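Local coordinates for ATP grasp ligase (Microcystis aeruginosa MRC, PDB 5IG9), which is an ATP-grasp ligase, encoded by mdnC, that probably couples ATP use to the joining of a carboxylate with a nucleophile, as in its family, at residues P259-I262 and E263-L267. Residues are numbered along the deposited sequence; the frame is centred on the assembly and turned at random.
Sequences PKTI and EKQLL
Thr-261 and Ile-262 meet Gln-265 and Leu-266 one turn further on in a local, intrahelical contact that forms the opening turns of helix 260-273, with Pro-259 at the N-cap position. Four successive i to i+4 backbone bonds build these turns. The first runs from Glu-263 N to Pro-259 O at 3.0 Å; the last joins Leu-266 N to Ile-262 O at 2.9 Å. Between them, Lys-264 N binds Lys-260 O, and Gln-265 N binds Thr-261 O. Gln-265 is the side chain that both Thr-261 and Ile-262 touch. Its CG stands beside the backbone N (chi1 -72°) and the chain then runs extended, which lays it alongside Thr-261, both pointing the same way, with Thr-261 CG2 3.8 Å from Gln-265 OE1. Ile-262 instead slants across the glutamine, its CD1 lying 3.6 Å from the same OE1. The other amide atom, Gln-265 NE2, donates to Leu-135 O and so ties the helix to Leu-135, just after helix 125-134. Replacing Gln-265 by alanine removes the amide, which would probably leave Leu-135 O without this donor and Ile-262 CD1 without its neighbour. Ile-262 CG2 and Leu-266 CD1, 4.3 Å apart, make a looser apolar pair on the sheet-facing side. Lys-264 leads its NZ away from the preceding turn to a salt bridge with Glu-268 OE2. Leu-266, buried, packs on Ile-218 and Ile-220 of strand 214-221 and Ile-280 and Met-282 of strand 277-284, while Ile-262 rests on Met-282 and on Tyr-290 of strand 290-296, seating the start of the helix against the five-stranded antiparallel sheet.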
loop_
_atom_site.group_PDB
_atom_site.type_symbol
_atom_site.label_atom_id
_atom_site.label_comp_id
_atom_site.label_asym_id
_atom_site.label_seq_id
_atom_site.Cartn_x
_atom_site.Cartn_y
_atom_site.Cartn_z
ATOM N N PRO A 259 -5.576 -4.230 -32.470
ATOM C CA PRO A 259 -6.841 -3.672 -32.956
ATOM C C PRO A 259 -7.155 -2.373 -32.227
ATOM O O PRO A 259 -6.905 -2.240 -31.028
ATOM C CB PRO A 259 -7.858 -4.770 -32.631
ATOM C CG PRO A 259 -7.048 -6.030 -32.586
ATOM C CD PRO A 259 -5.718 -5.625 -32.019
ATOM N N LYS A 260 -7.702 -1.401 -32.964
ATOM C CA LYS A 260 -8.020 -0.116 -32.350
ATOM C C LYS A 260 -9.019 -0.259 -31.209
ATOM O O LYS A 260 -9.069 0.606 -30.329
ATOM C CB LYS A 260 -8.560 0.865 -33.394
ATOM C CG LYS A 260 -10.021 0.664 -33.752
ATOM C CD LYS A 260 -10.631 1.924 -34.353
ATOM C CE LYS A 260 -10.831 3.008 -33.301
ATOM N NZ LYS A 260 -11.530 4.200 -33.861
ATOM N N THR A 261 -9.810 -1.335 -31.201
ATOM C CA THR A 261 -10.724 -1.577 -30.091
ATOM C C THR A 261 -9.966 -1.971 -28.831
ATOM O O THR A 261 -10.279 -1.491 -27.735
ATOM C CB THR A 261 -11.733 -2.661 -30.468
ATOM O OG1 THR A 261 -12.484 -2.239 -31.613
ATOM C CG2 THR A 261 -12.687 -2.926 -29.314
ATOM N N ILE A 262 -8.962 -2.839 -28.966
ATOM C CA ILE A 262 -8.141 -3.211 -27.818
ATOM C C ILE A 262 -7.357 -2.006 -27.311
ATOM O O ILE A 262 -7.232 -1.793 -26.099
ATOM C CB ILE A 262 -7.206 -4.381 -28.182
ATOM C CG1 ILE A 262 -8.012 -5.579 -28.692
ATOM C CG2 ILE A 262 -6.357 -4.778 -26.980
ATOM C CD1 ILE A 262 -8.917 -6.191 -27.659
ATOM N N GLU A 263 -6.823 -1.194 -28.230
ATOM C CA GLU A 263 -6.081 -0.004 -27.820
ATOM C C GLU A 263 -6.965 0.961 -27.041
ATOM O O GLU A 263 -6.538 1.525 -26.027
ATOM C CB GLU A 263 -5.481 0.694 -29.041
ATOM C CG GLU A 263 -4.251 0.015 -29.606
ATOM C CD GLU A 263 -3.613 0.825 -30.716
ATOM O OE1 GLU A 263 -4.183 1.874 -31.080
ATOM O OE2 GLU A 263 -2.546 0.416 -31.222
ATOM N N LYS A 264 -8.202 1.167 -27.499
ATOM C CA LYS A 264 -9.089 2.087 -26.798
ATOM C C LYS A 264 -9.541 1.514 -25.460
ATOM O O LYS A 264 -9.802 2.272 -24.520
ATOM C CB LYS A 264 -10.294 2.435 -27.675
ATOM C CG LYS A 264 -11.549 1.621 -27.404
ATOM C CD LYS A 264 -12.653 2.490 -26.815
ATOM C CE LYS A 264 -13.915 1.686 -26.531
ATOM N NZ LYS A 264 -15.009 2.565 -26.031
ATOM N N GLN A 265 -9.625 0.186 -25.346
ATOM C CA GLN A 265 -10.008 -0.415 -24.072
ATOM C C GLN A 265 -8.873 -0.327 -23.061
ATOM O O GLN A 265 -9.111 -0.093 -21.871
ATOM C CB GLN A 265 -10.436 -1.869 -24.279
ATOM C CG GLN A 265 -11.787 -2.035 -24.965
ATOM C CD GLN A 265 -12.099 -3.481 -25.297
ATOM O OE1 GLN A 265 -11.319 -4.159 -25.967
ATOM N NE2 GLN A 265 -13.241 -3.965 -24.825
ATOM N N LEU A 266 -7.631 -0.511 -23.512
ATOM C CA LEU A 266 -6.497 -0.365 -22.607
ATOM C C LEU A 266 -6.333 1.079 -22.156
ATOM O O LEU A 266 -5.913 1.331 -21.022
ATOM C CB LEU A 266 -5.217 -0.864 -23.276
ATOM C CG LEU A 266 -5.161 -2.359 -23.581
ATOM C CD1 LEU A 266 -3.846 -2.688 -24.254
ATOM C CD2 LEU A 266 -5.348 -3.181 -22.317
ATOM N N LEU A 267 -6.664 2.038 -23.020
ATOM C CA LEU A 267 -6.624 3.435 -22.605
ATOM C C LEU A 267 -7.694 3.729 -21.562
ATOM O O LEU A 267 -7.453 4.493 -20.621
ATOM C CB LEU A 267 -6.785 4.352 -23.815
ATOM C CG LEU A 267 -5.552 4.503 -24.703
ATOM C CD1 LEU A 267 -5.851 5.477 -25.824
ATOM C CD2 LEU A 267 -4.345 4.960 -23.894
#